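Local coordinates for protein dienelactone hydrolase (Anabaena variabilis, PDB 2O2G) that probably acts as a hydrolase of the dienelactone hydrolase family, built on the alpha/beta-hydrolase fold, at residues V17-V22 and A95-G100; N27-N32 and L65-I70; V139-S144 and E216-Y221. All coordinates share one frame; numbering follows the deposited sequence. Where two conformers were deposited one is given.

Contact 1 of 3, residues V17-V22 and A95-G100; sequences VSVGEV and ASRLVG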
ATOM      1  N   VAL A  17      12.676   3.604 -10.055  1.00 26.12           N
ATOM      2  CA  VAL A  17      11.331   3.829 -10.583  1.00 27.53           C
ATOM      3  C   VAL A  17      11.182   5.313 -11.019  1.00 30.00           C
ATOM      4  O   VAL A  17      11.167   6.224 -10.193  1.00 33.00           O
ATOM      5  CB  VAL A  17      10.289   3.498  -9.518  1.00 25.50           C
ATOM      6  CG1 VAL A  17       8.834   3.781 -10.028  1.00 31.02           C
ATOM      7  CG2 VAL A  17      10.415   2.042  -9.027  1.00 26.46           C
ATOM      8  N   SER A  18      11.106   5.537 -12.329  1.00 29.10           N
ATOM      9  CA  SER A  18      10.961   6.864 -12.888  1.00 28.86           C
ATOM     10  C   SER A  18       9.495   7.317 -12.863  1.00 31.81           C
ATOM     11  O   SER A  18       8.592   6.590 -13.312  1.00 32.09           O
ATOM     12  CB  SER A  18      11.473   6.897 -14.323  1.00 32.01           C
ATOM     13  OG  SER A  18      12.887   6.795 -14.348  1.00 41.50           O
ATOM     14  N   VAL A  19       9.278   8.503 -12.315  1.00 25.41           N
ATOM     15  CA  VAL A  19       7.964   9.103 -12.212  1.00 29.77           C
ATOM     16  C   VAL A  19       8.190  10.525 -12.646  1.00 30.73           C
ATOM     17  O   VAL A  19       8.609  11.359 -11.870  1.00 29.78           O
ATOM     18  CB  VAL A  19       7.416   9.047 -10.798  1.00 28.77           C
ATOM     19  CG1 VAL A  19       6.089   9.786 -10.698  1.00 33.73           C
ATOM     20  CG2 VAL A  19       7.242   7.567 -10.371  1.00 28.75           C
ATOM     21  N   GLY A  20       7.992  10.777 -13.926  1.00 35.11           N
ATOM     22  CA  GLY A  20       8.220  12.101 -14.464  1.00 36.25           C
ATOM     23  C   GLY A  20       9.661  12.478 -14.244  1.00 37.16           C
ATOM     24  O   GLY A  20      10.584  11.716 -14.565  1.00 40.49           O
ATOM     25  N   GLU A  21       9.845  13.609 -13.592  1.00 35.98           N
ATOM     26  CA  GLU A  21      11.168  14.159 -13.378  1.00 38.56           C
ATOM     27  C   GLU A  21      11.937  13.493 -12.244  1.00 36.70           C
ATOM     28  O   GLU A  21      13.160  13.665 -12.184  1.00 34.56           O
ATOM     29  CB  GLU A  21      11.096  15.690 -13.174  1.00 41.70           C
ATOM     30  CG  GLU A  21      10.665  16.251 -11.783  1.00 47.52           C
ATOM     31  CD  GLU A  21       9.214  15.978 -11.340  1.00 54.11           C
ATOM     32  OE1 GLU A  21       8.427  15.319 -12.064  1.00 59.55           O
ATOM     33  OE2 GLU A  21       8.857  16.450 -10.232  1.00 62.40           O
ATOM     34  N   VAL A  22      11.256  12.726 -11.372  1.00 32.60           N
ATOM     35  CA  VAL A  22      11.940  12.058 -10.244  1.00 30.96           C
ATOM     36  C   VAL A  22      12.191  10.561 -10.433  1.00 29.12           C
ATOM     37  O   VAL A  22      11.507   9.887 -11.228  1.00 29.96           O
ATOM     38  CB  VAL A  22      11.198  12.234  -8.885  1.00 30.46           C
ATOM     39  CG1 VAL A  22      10.769  13.671  -8.680  1.00 34.25           C
ATOM     40  CG2 VAL A  22       9.989  11.355  -8.770  1.00 34.29           C
ATOM     41  N   ALA A  95      -0.001  10.341  -3.522  1.00 22.12           N
ATOM     42  CA  ALA A  95      -0.833   9.553  -4.442  1.00 23.77           C
ATOM     43  C   ALA A  95      -0.328   9.648  -5.869  1.00 22.90           C
ATOM     44  O   ALA A  95      -0.394   8.657  -6.645  1.00 24.74           O
ATOM     45  CB  ALA A  95      -2.281   9.977  -4.380  1.00 24.78           C
ATOM     46  N   SER A  96       0.183  10.812  -6.237  1.00 23.71           N
ATOM     47  CA  SER A  96       0.687  10.957  -7.588  1.00 24.88           C
ATOM     48  C   SER A  96       1.918  10.082  -7.734  1.00 23.01           C
ATOM     49  O   SER A  96       2.155   9.531  -8.787  1.00 20.33           O
ATOM     50  CB  SER A  96       1.052  12.406  -7.936  1.00 25.26           C
ATOM     51  OG  SER A  96       2.277  12.783  -7.302  1.00 34.71           O
ATOM     52  N   ARG A  97       2.718   9.979  -6.693  1.00 21.79           N
ATOM     53  CA  ARG A  97       3.922   9.147  -6.755  1.00 24.20           C
ATOM     54  C   ARG A  97       3.559   7.695  -6.896  1.00 24.11           C
ATOM     55  O   ARG A  97       4.171   6.970  -7.660  1.00 25.91           O
ATOM     56  CB  ARG A  97       4.809   9.385  -5.512  1.00 23.22           C
ATOM     57  CG  ARG A  97       5.335  10.812  -5.434  1.00 29.56           C
ATOM     58  CD  ARG A  97       6.385  10.987  -6.520  1.00 30.43           C
ATOM     59  NE  ARG A  97       6.843  12.334  -6.650  1.00 30.96           N
ATOM     60  CZ  ARG A  97       7.702  12.917  -5.832  1.00 32.96           C
ATOM     61  NH1 ARG A  97       8.210  12.267  -4.807  1.00 23.53           N
ATOM     62  NH2 ARG A  97       8.035  14.167  -6.054  1.00 27.49           N
ATOM     63  N   LEU A  98       2.525   7.282  -6.191  1.00 27.86           N
ATOM     64  CA  LEU A  98       2.026   5.894  -6.283  1.00 27.99           C
ATOM     65  C   LEU A  98       1.438   5.615  -7.687  1.00 28.53           C
ATOM     66  O   LEU A  98       1.690   4.559  -8.267  1.00 27.87           O
ATOM     67  CB  LEU A  98       0.989   5.678  -5.200  1.00 27.26           C
ATOM     68  CG  LEU A  98       0.672   4.264  -4.739  1.00 39.05           C
ATOM     69  CD1 LEU A  98       1.955   3.497  -4.390  1.00 36.95           C
ATOM     70  CD2 LEU A  98      -0.236   4.394  -3.537  1.00 42.09           C
ATOM     71  N   VAL A  99       0.709   6.584  -8.239  1.00 26.07           N
ATOM     72  CA  VAL A  99       0.165   6.469  -9.605  1.00 26.90           C
ATOM     73  C   VAL A  99       1.352   6.291 -10.573  1.00 26.39           C
ATOM     74  O   VAL A  99       1.275   5.462 -11.470  1.00 24.03           O
ATOM     75  CB  VAL A  99      -0.681   7.714 -10.010  1.00 26.86           C
ATOM     76  CG1 VAL A  99      -0.999   7.759 -11.503  1.00 23.65           C
ATOM     77  CG2 VAL A  99      -1.967   7.780  -9.195  1.00 27.26           C
ATOM     78  N   GLY A 100       2.407   7.103 -10.385  1.00 27.65           N
ATOM     79  CA  GLY A 100       3.650   7.032 -11.194  1.00 28.30           C
ATOM     80  C   GLY A 100       4.313   5.659 -11.118  1.00 24.42           C
ATOM     81  O   GLY A 100       4.673   5.079 -12.158  1.00 25.50           O
TER
HETATM   82  O   HOH W   1       5.948   6.296 -14.197  1.00 19.58           O
HETATM   83  O   HOH W   2       6.944  15.700  -8.600  1.00 33.76           O
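Both methyls of V19 press onto the bare backbone of G100. V19 CG1 sits 3.7 Å from G100 CA, and V19 CG2 comes to 3.6 Å from G100 C. The fit depends on glycine, because a CB at this point of the helix would clash with V19 CG1. V19 CG2 also meets the carbonyl O of R97, about one turn back. Beside this close patch, the V22 side chain lies crosswise to that of R97, roughly at right angles. V22 CG2 lies 3.9 Å above the guanidinium plane, offset toward its rim, while V22 CG1 approaches NH2. The R97 chain bends at chi2 (-71°), which sets CD, and at its end NH1 is held by a salt bridge to E77 and a hydrogen bond to L72 O. Here a beta hairpin is set against a helix: V19 to V22 form a type II' turn, with G20 at positive phi, joining strands 12-19 and 22-29 at the edge of the alpha/beta-hydrolase sheet, and helix 91-107 packs beside it. Toward solvent the fit is looser and water does the joining. One water donates to both S18 O, at 2.8 Å, and G100 O, at 2.7 Å. A second donates to E21 OE2 and accepts from R97 NH2 in the guanidinium plane, 3.2 Å from that nitrogen. E21 OE2 and R97 NH2 stay 4.8 Å apart, so any attraction between their charges is probably modest.

Contact 2 of 3, residues N27-N32 and L65-I70; sequences NLVIPN and LATLLI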
ATOM      1  N   ASN A  27      12.432  -1.762  -4.115  1.00 20.61           N
ATOM      2  CA  ASN A  27      12.937  -3.103  -3.904  0.50 22.92           C
ATOM      3  C   ASN A  27      11.825  -4.007  -4.497  1.00 22.14           C
ATOM      4  O   ASN A  27      10.678  -4.062  -3.990  1.00 22.95           O
ATOM      5  CB  ASN A  27      13.327  -3.342  -2.420  0.50 22.07           C
ATOM      6  CG  ASN A  27      14.559  -2.449  -1.913  0.50 28.63           C
ATOM      7  OD1 ASN A  27      15.456  -2.020  -2.672  0.50 31.70           O
ATOM      8  ND2 ASN A  27      14.606  -2.240  -0.593  0.50 30.82           N
ATOM      9  N   LEU A  28      12.174  -4.658  -5.623  1.00 22.10           N
ATOM     10  CA  LEU A  28      11.264  -5.511  -6.371  1.00 24.02           C
ATOM     11  C   LEU A  28      11.570  -6.968  -6.182  1.00 23.45           C
ATOM     12  O   LEU A  28      12.721  -7.405  -6.360  1.00 23.55           O
ATOM     13  CB  LEU A  28      11.379  -5.187  -7.867  1.00 27.07           C
ATOM     14  CG  LEU A  28      10.512  -5.920  -8.900  1.00 24.74           C
ATOM     15  CD1 LEU A  28       9.005  -5.632  -8.786  1.00 23.17           C
ATOM     16  CD2 LEU A  28      11.031  -5.522 -10.281  1.00 22.95           C
ATOM     17  N   VAL A  29      10.552  -7.729  -5.806  1.00 24.06           N
ATOM     18  CA  VAL A  29      10.693  -9.192  -5.705  1.00 23.49           C
ATOM     19  C   VAL A  29       9.567  -9.829  -6.519  1.00 24.90           C
ATOM     20  O   VAL A  29       8.419  -9.478  -6.325  1.00 24.48           O
ATOM     21  CB  VAL A  29      10.548  -9.707  -4.255  1.00 21.76           C
ATOM     22  CG1 VAL A  29      10.628 -11.223  -4.230  1.00 22.24           C
ATOM     23  CG2 VAL A  29      11.594  -9.122  -3.361  1.00 31.08           C
ATOM     24  N   ILE A  30       9.888 -10.786  -7.394  1.00 20.50           N
ATOM     25  CA  ILE A  30       8.853 -11.442  -8.216  1.00 22.98           C
ATOM     26  C   ILE A  30       9.009 -12.946  -8.127  1.00 22.76           C
ATOM     27  O   ILE A  30       9.866 -13.508  -8.826  1.00 25.70           O
ATOM     28  CB  ILE A  30       8.960 -11.060  -9.716  1.00 24.19           C
ATOM     29  CG1 ILE A  30       8.843  -9.555  -9.914  1.00 21.45           C
ATOM     30  CG2 ILE A  30       7.821 -11.761 -10.528  1.00 24.84           C
ATOM     31  CD1 ILE A  30       9.169  -9.064 -11.310  1.00 24.63           C
ATOM     32  N   PRO A  31       8.249 -13.602  -7.238  1.00 21.95           N
ATOM     33  CA  PRO A  31       8.438 -15.064  -7.226  1.00 23.63           C
ATOM     34  C   PRO A  31       8.054 -15.734  -8.535  1.00 25.54           C
ATOM     35  O   PRO A  31       7.217 -15.230  -9.259  1.00 24.47           O
ATOM     36  CB  PRO A  31       7.484 -15.540  -6.124  1.00 21.74           C
ATOM     37  CG  PRO A  31       7.129 -14.299  -5.297  1.00 23.48           C
ATOM     38  CD  PRO A  31       7.252 -13.154  -6.238  1.00 20.92           C
ATOM     39  N   ASN A  32       8.635 -16.899  -8.800  1.00 29.95           N
ATOM     40  CA  ASN A  32       8.326 -17.656 -10.013  0.50 29.52           C
ATOM     41  C   ASN A  32       6.832 -17.931 -10.084  1.00 27.91           C
ATOM     42  O   ASN A  32       6.210 -18.263  -9.068  1.00 29.11           O
ATOM     43  CB  ASN A  32       9.113 -18.977 -10.034  0.50 29.83           C
ATOM     44  CG  ASN A  32      10.615 -18.760 -10.144  0.50 28.55           C
ATOM     45  OD1 ASN A  32      11.063 -17.704 -10.588  0.50 25.22           O
ATOM     46  ND2 ASN A  32      11.400 -19.766  -9.743  0.50 26.47           N
ATOM     47  N   LEU A  65       3.064 -13.930  -4.263  1.00 27.37           N
ATOM     48  CA  LEU A  65       2.812 -12.599  -4.776  1.00 27.70           C
ATOM     49  C   LEU A  65       4.088 -11.815  -4.930  1.00 27.79           C
ATOM     50  O   LEU A  65       4.966 -11.866  -4.044  1.00 26.12           O
ATOM     51  CB  LEU A  65       1.941 -11.804  -3.808  1.00 28.77           C
ATOM     52  CG  LEU A  65       0.455 -12.186  -3.794  1.00 32.08           C
ATOM     53  CD1 LEU A  65      -0.213 -11.756  -2.488  1.00 32.76           C
ATOM     54  CD2 LEU A  65      -0.277 -11.615  -5.033  1.00 30.20           C
ATOM     55  N   ALA A  66       4.174 -11.079  -6.037  1.00 29.06           N
ATOM     56  CA  ALA A  66       5.273 -10.160  -6.268  1.00 30.75           C
ATOM     57  C   ALA A  66       5.053  -8.976  -5.377  1.00 29.35           C
ATOM     58  O   ALA A  66       3.908  -8.699  -4.988  1.00 28.91           O
ATOM     59  CB  ALA A  66       5.303  -9.691  -7.722  1.00 33.36           C
ATOM     60  N   THR A  67       6.140  -8.267  -5.054  1.00 29.01           N
ATOM     61  CA  THR A  67       6.051  -7.034  -4.236  1.00 26.42           C
ATOM     62  C   THR A  67       7.008  -5.925  -4.720  1.00 25.45           C
ATOM     63  O   THR A  67       8.096  -6.214  -5.222  1.00 24.39           O
ATOM     64  CB  THR A  67       6.359  -7.302  -2.738  1.00 19.72           C
ATOM     65  OG1 THR A  67       7.714  -7.759  -2.572  1.00 24.91           O
ATOM     66  CG2 THR A  67       5.394  -8.347  -2.172  1.00 31.98           C
ATOM     67  N   LEU A  68       6.569  -4.683  -4.582  1.00 24.44           N
ATOM     68  CA  LEU A  68       7.402  -3.487  -4.823  1.00 23.88           C
ATOM     69  C   LEU A  68       7.275  -2.567  -3.611  1.00 25.32           C
ATOM     70  O   LEU A  68       6.222  -2.014  -3.350  1.00 26.54           O
ATOM     71  CB  LEU A  68       7.008  -2.743  -6.085  1.00 24.70           C
ATOM     72  CG  LEU A  68       7.793  -1.445  -6.352  1.00 27.27           C
ATOM     73  CD1 LEU A  68       9.305  -1.738  -6.435  1.00 27.48           C
ATOM     74  CD2 LEU A  68       7.255  -0.762  -7.606  1.00 33.92           C
ATOM     75  N   LEU A  69       8.346  -2.517  -2.824  1.00 25.72           N
ATOM     76  CA  LEU A  69       8.466  -1.639  -1.684  1.00 26.95           C
ATOM     77  C   LEU A  69       9.210  -0.447  -2.245  1.00 27.52           C
ATOM     78  O   LEU A  69      10.312  -0.592  -2.735  1.00 27.34           O
ATOM     79  CB  LEU A  69       9.264  -2.335  -0.599  1.00 25.07           C
ATOM     80  CG  LEU A  69       8.492  -3.472   0.088  1.00 31.15           C
ATOM     81  CD1 LEU A  69       9.453  -4.493   0.635  1.00 25.66           C
ATOM     82  CD2 LEU A  69       7.611  -2.920   1.156  1.00 31.83           C
ATOM     83  N   ILE A  70       8.584   0.717  -2.173  1.00 26.42           N
ATOM     84  CA  ILE A  70       9.120   1.946  -2.744  1.00 27.78           C
ATOM     85  C   ILE A  70       9.223   3.131  -1.787  1.00 26.78           C
ATOM     86  O   ILE A  70       8.480   3.232  -0.820  1.00 26.04           O
ATOM     87  CB  ILE A  70       8.221   2.295  -3.952  1.00 25.94           C
ATOM     88  CG1 ILE A  70       8.962   3.157  -4.952  1.00 35.54           C
ATOM     89  CG2 ILE A  70       6.851   2.866  -3.529  1.00 26.95           C
ATOM     90  CD1 ILE A  70       8.313   3.135  -6.271  1.00 42.03           C
TER
HETATM   91  O   HOH W   3       9.688  -6.249  -2.446  1.00 14.46           O
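L28 and L68 face each other as a non-hydrogen-bonded antiparallel pair, with L28 CB 4.3 Å from L68 CD1. L68 CG is anti to the backbone N (chi1 177°), and CD1 beyond it comes back over the partner strand to 3.6 Å from N27 O. Further along, the CB of A66 touches I30 CG1 and P31 CD, each at 4.2 Å. P31 CD also packs 3.4 Å from L65 O, a buried carbonyl for which the model offers no hydrogen-bond partner. V29 and T67 project together from the same face, with V29 CB 3.8 Å from T67 OG1. Four backbone bonds stitch the strands: V29 and T67 exchange one pair, N27 and L69 the other. The straightest, V29 N to T67 O, is 2.9 Å long with 171° at the hydrogen. At the polar edge a water donates to N27 O, while T67 OG1 is hydrogen-bonded to Q61 NE2. This antiparallel junction brings the N-terminal hairpin onto the parallel part of the sheet: strand 22-29 runs between 12-19 and 66-70, strand 36-41 flanks 66-70 on its other side, and helix 51-63 covers the face carrying V29 and L69.

Contact 3 of 3, residues V139-S144 and E216-Y221; sequences VQAVVS and EWFMHY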
ATOM      1  N   VAL A 139      -5.727  -1.013 -11.118  1.00 25.41           N
ATOM      2  CA  VAL A 139      -5.554  -1.424  -9.728  1.00 27.36           C
ATOM      3  C   VAL A 139      -6.710  -2.333  -9.365  1.00 25.66           C
ATOM      4  O   VAL A 139      -7.870  -1.928  -9.455  1.00 26.33           O
ATOM      5  CB  VAL A 139      -5.509  -0.227  -8.778  1.00 27.28           C
ATOM      6  CG1 VAL A 139      -5.226  -0.723  -7.339  1.00 21.68           C
ATOM      7  CG2 VAL A 139      -4.468   0.798  -9.262  1.00 32.79           C
ATOM      8  N   GLN A 140      -6.366  -3.560  -9.000  1.00 25.45           N
ATOM      9  CA  GLN A 140      -7.326  -4.642  -8.738  1.00 28.49           C
ATOM     10  C   GLN A 140      -7.643  -4.953  -7.286  1.00 27.28           C
ATOM     11  O   GLN A 140      -8.541  -5.781  -7.013  1.00 28.58           O
ATOM     12  CB  GLN A 140      -6.867  -5.937  -9.419  1.00 28.91           C
ATOM     13  CG  GLN A 140      -6.792  -5.836 -10.948  1.00 31.86           C
ATOM     14  CD  GLN A 140      -6.800  -7.176 -11.691  1.00 37.35           C
ATOM     15  OE1 GLN A 140      -6.680  -7.183 -12.913  1.00 39.91           O
ATOM     16  NE2 GLN A 140      -6.967  -8.314 -10.969  1.00 35.78           N
ATOM     17  N   ALA A 141      -6.947  -4.302  -6.356  1.00 29.06           N
ATOM     18  CA  ALA A 141      -7.182  -4.507  -4.927  1.00 27.12           C
ATOM     19  C   ALA A 141      -6.412  -3.506  -4.095  1.00 27.80           C
ATOM     20  O   ALA A 141      -5.348  -3.027  -4.483  1.00 25.88           O
ATOM     21  CB  ALA A 141      -6.812  -5.962  -4.484  1.00 28.54           C
ATOM     22  N   VAL A 142      -6.973  -3.171  -2.940  1.00 28.98           N
ATOM     23  CA  VAL A 142      -6.325  -2.258  -2.011  1.00 28.79           C
ATOM     24  C   VAL A 142      -6.546  -2.765  -0.584  1.00 27.52           C
ATOM     25  O   VAL A 142      -7.624  -3.212  -0.253  1.00 27.59           O
ATOM     26  CB  VAL A 142      -6.879  -0.801  -2.105  1.00 30.54           C
ATOM     27  CG1 VAL A 142      -6.269   0.107  -0.993  1.00 32.47           C
ATOM     28  CG2 VAL A 142      -6.633  -0.198  -3.482  1.00 28.41           C
ATOM     29  N   VAL A 143      -5.499  -2.707   0.225  1.00 26.78           N
ATOM     30  CA  VAL A 143      -5.575  -3.020   1.651  1.00 27.69           C
ATOM     31  C   VAL A 143      -5.013  -1.767   2.352  1.00 27.13           C
ATOM     32  O   VAL A 143      -3.941  -1.273   1.990  1.00 25.39           O
ATOM     33  CB  VAL A 143      -4.749  -4.245   2.042  1.00 25.66           C
ATOM     34  CG1 VAL A 143      -4.753  -4.443   3.567  1.00 30.22           C
ATOM     35  CG2 VAL A 143      -5.252  -5.472   1.358  1.00 27.27           C
ATOM     36  N   SER A 144      -5.751  -1.251   3.329  1.00 26.12           N
ATOM     37  CA  SER A 144      -5.333  -0.094   4.100  1.00 27.43           C
ATOM     38  C   SER A 144      -5.091  -0.548   5.531  1.00 24.92           C
ATOM     39  O   SER A 144      -6.007  -1.085   6.153  1.00 24.07           O
ATOM     40  CB  SER A 144      -6.381   1.007   4.046  1.00 27.18           C
ATOM     41  OG  SER A 144      -6.066   1.948   5.050  1.00 27.12           O
ATOM     42  N   GLU A 216      -4.571 -13.185   2.034  1.00 27.82           N
ATOM     43  CA  GLU A 216      -5.870 -13.755   1.602  1.00 27.76           C
ATOM     44  C   GLU A 216      -6.573 -12.853   0.597  1.00 26.40           C
ATOM     45  O   GLU A 216      -7.113 -13.310  -0.424  1.00 25.16           O
ATOM     46  CB  GLU A 216      -6.805 -13.977   2.813  1.00 24.46           C
ATOM     47  CG  GLU A 216      -6.366 -15.199   3.573  1.00 32.21           C
ATOM     48  CD  GLU A 216      -7.024 -15.354   4.913  1.00 29.08           C
ATOM     49  OE1 GLU A 216      -7.485 -14.343   5.483  1.00 28.27           O
ATOM     50  OE2 GLU A 216      -7.052 -16.512   5.392  1.00 30.78           O
ATOM     51  N   TRP A 217      -6.561 -11.561   0.890  1.00 25.12           N
ATOM     52  CA  TRP A 217      -7.223 -10.589   0.034  1.00 24.77           C
ATOM     53  C   TRP A 217      -6.577 -10.479  -1.334  1.00 25.55           C
ATOM     54  O   TRP A 217      -7.278 -10.551  -2.365  1.00 28.20           O
ATOM     55  CB  TRP A 217      -7.251  -9.216   0.704  1.00 24.32           C
ATOM     56  CG  TRP A 217      -8.186  -8.206   0.107  1.00 26.27           C
ATOM     57  CD1 TRP A 217      -7.857  -7.183  -0.732  1.00 27.52           C
ATOM     58  CD2 TRP A 217      -9.591  -8.068   0.367  1.00 26.45           C
ATOM     59  NE1 TRP A 217      -8.957  -6.461  -1.042  1.00 32.19           N
ATOM     60  CE2 TRP A 217     -10.041  -6.964  -0.376  1.00 26.70           C
ATOM     61  CE3 TRP A 217     -10.510  -8.781   1.149  1.00 28.73           C
ATOM     62  CZ2 TRP A 217     -11.380  -6.534  -0.361  1.00 21.58           C
ATOM     63  CZ3 TRP A 217     -11.825  -8.373   1.171  1.00 24.53           C
ATOM     64  CH2 TRP A 217     -12.255  -7.233   0.422  1.00 26.87           C
ATOM     65  N   PHE A 218      -5.261 -10.283  -1.345  1.00 25.63           N
ATOM     66  CA  PHE A 218      -4.521 -10.105  -2.613  1.00 25.09           C
ATOM     67  C   PHE A 218      -4.541 -11.376  -3.439  1.00 27.85           C
ATOM     68  O   PHE A 218      -4.665 -11.339  -4.675  1.00 25.83           O
ATOM     69  CB  PHE A 218      -3.079  -9.656  -2.324  1.00 25.34           C
ATOM     70  CG  PHE A 218      -2.972  -8.247  -1.797  1.00 23.07           C
ATOM     71  CD1 PHE A 218      -3.603  -7.204  -2.440  1.00 24.27           C
ATOM     72  CD2 PHE A 218      -2.206  -7.960  -0.683  1.00 27.55           C
ATOM     73  CE1 PHE A 218      -3.456  -5.924  -1.997  1.00 30.81           C
ATOM     74  CE2 PHE A 218      -2.060  -6.653  -0.244  1.00 24.92           C
ATOM     75  CZ  PHE A 218      -2.701  -5.658  -0.873  1.00 22.60           C
HETATM   76  N   MSE A 219      -4.425 -12.532  -2.785  1.00 26.71           N
HETATM   77  CA  MSE A 219      -4.459 -13.776  -3.538  0.50 27.60           C
HETATM   78  C   MSE A 219      -5.786 -13.935  -4.264  1.00 28.70           C
HETATM   79  O   MSE A 219      -5.830 -14.380  -5.428  1.00 31.08           O
HETATM   80  CB  MSE A 219      -4.141 -14.955  -2.623  0.50 26.61           C
HETATM   81  CG  MSE A 219      -2.690 -14.941  -2.200  0.50 22.03           C
HETATM   82 SE   MSE A 219      -1.563 -15.444  -3.681  0.35 18.79          SE
HETATM   83  CE  MSE A 219      -2.243 -17.182  -3.730  0.50 14.87           C
ATOM     84  N   HIS A 220      -6.863 -13.551  -3.617  1.00 29.10           N
ATOM     85  CA  HIS A 220      -8.174 -13.668  -4.260  1.00 29.30           C
ATOM     86  C   HIS A 220      -8.377 -12.683  -5.400  1.00 30.42           C
ATOM     87  O   HIS A 220      -8.844 -13.080  -6.473  1.00 28.74           O
ATOM     88  CB  HIS A 220      -9.303 -13.465  -3.268  1.00 25.99           C
ATOM     89  CG  HIS A 220     -10.658 -13.559  -3.890  1.00 33.77           C
ATOM     90  ND1 HIS A 220     -11.172 -14.747  -4.373  1.00 33.91           N
ATOM     91  CD2 HIS A 220     -11.603 -12.618  -4.127  1.00 27.59           C
ATOM     92  CE1 HIS A 220     -12.375 -14.532  -4.874  1.00 36.31           C
ATOM     93  NE2 HIS A 220     -12.662 -13.249  -4.730  1.00 33.03           N
ATOM     94  N   TYR A 221      -8.053 -11.412  -5.153  1.00 28.29           N
ATOM     95  CA  TYR A 221      -8.297 -10.344  -6.117  1.00 30.60           C
ATOM     96  C   TYR A 221      -7.216 -10.066  -7.163  1.00 28.66           C
ATOM     97  O   TYR A 221      -7.524  -9.438  -8.143  1.00 31.01           O
ATOM     98  CB  TYR A 221      -8.686  -9.027  -5.402  1.00 30.30           C
ATOM     99  CG  TYR A 221     -10.042  -9.075  -4.765  1.00 33.34           C
ATOM    100  CD1 TYR A 221     -11.180  -9.071  -5.544  1.00 30.91           C
ATOM    101  CD2 TYR A 221     -10.199  -9.096  -3.384  1.00 36.63           C
ATOM    102  CE1 TYR A 221     -12.418  -9.130  -4.997  1.00 35.05           C
ATOM    103  CE2 TYR A 221     -11.451  -9.151  -2.817  1.00 33.35           C
ATOM    104  CZ  TYR A 221     -12.567  -9.165  -3.633  1.00 33.52           C
ATOM    105  OH  TYR A 221     -13.839  -9.215  -3.102  1.00 30.51           O
TER
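V143 points its CG2 methyl at the far end of the F218 ring, where CZ of F218 is 3.4 Å from V143 CG2. Two residues back, A141 CB meets the edge of the same ring, near its plane, 4.0 Å from F218 CD1. That methyl is also packed by Y221 CB, at 3.7 Å. From the position just before F218, W217 and V143 pass one another, heading opposite ways, with W217 CD1 lying 3.8 Å from V143 CG2. At the helix end Q140, extended beyond CG, gives an N-H from NE2 to Y221 O, 3.1 Å away. The bond lies in both the amide and the carbonyl planes, though it is bent to 144° at the hydrogen. An alanine in place of F218 would probably open a gap beside A141 CB and V143 CG2, since the ring that fills it would be gone. The segments run nearly antiparallel, at 170°, as the C-terminal helix 206-221 lies over strand 139-145 in the parallel part of the alpha/beta-hydrolase sheet. V142 points away from this helix and packs against helix 123-134 on the other side. Behind these, W217 NE1 is hydrogen-bonded to P162 O, and Y221 CE2 sits 3.5 Å above the W217 ring, over its centre; H220 CD2 in turn lies over the centre of the Y221 ring. Q140 NE2 has a second, weak bond to R223 O.

How the contacts relate
From the N terminus, strand 12-19 and its hairpin turn open contact 1, which waits for residues 95-100 to close. Before that happens, the returning hairpin strand opens contact 2, closed at 65-70, so contact 2 is nested within contact 1. Contact 3 follows in series, from 139-144 to 216-221, and crosses neither. All three reach one sheet: contact 1 ties its outer hairpin to helix 91-107, contact 2 joins that hairpin to strand 66-70, and contact 3 fastens the C-terminal helix to strand 139-145. Contact 2 touches both others, through V17 CG2 and I70 CD1 (3.6 Å) and through L65 CD1 and F218 CB (3.6 Å), whereas contacts 1 and 3 do not meet.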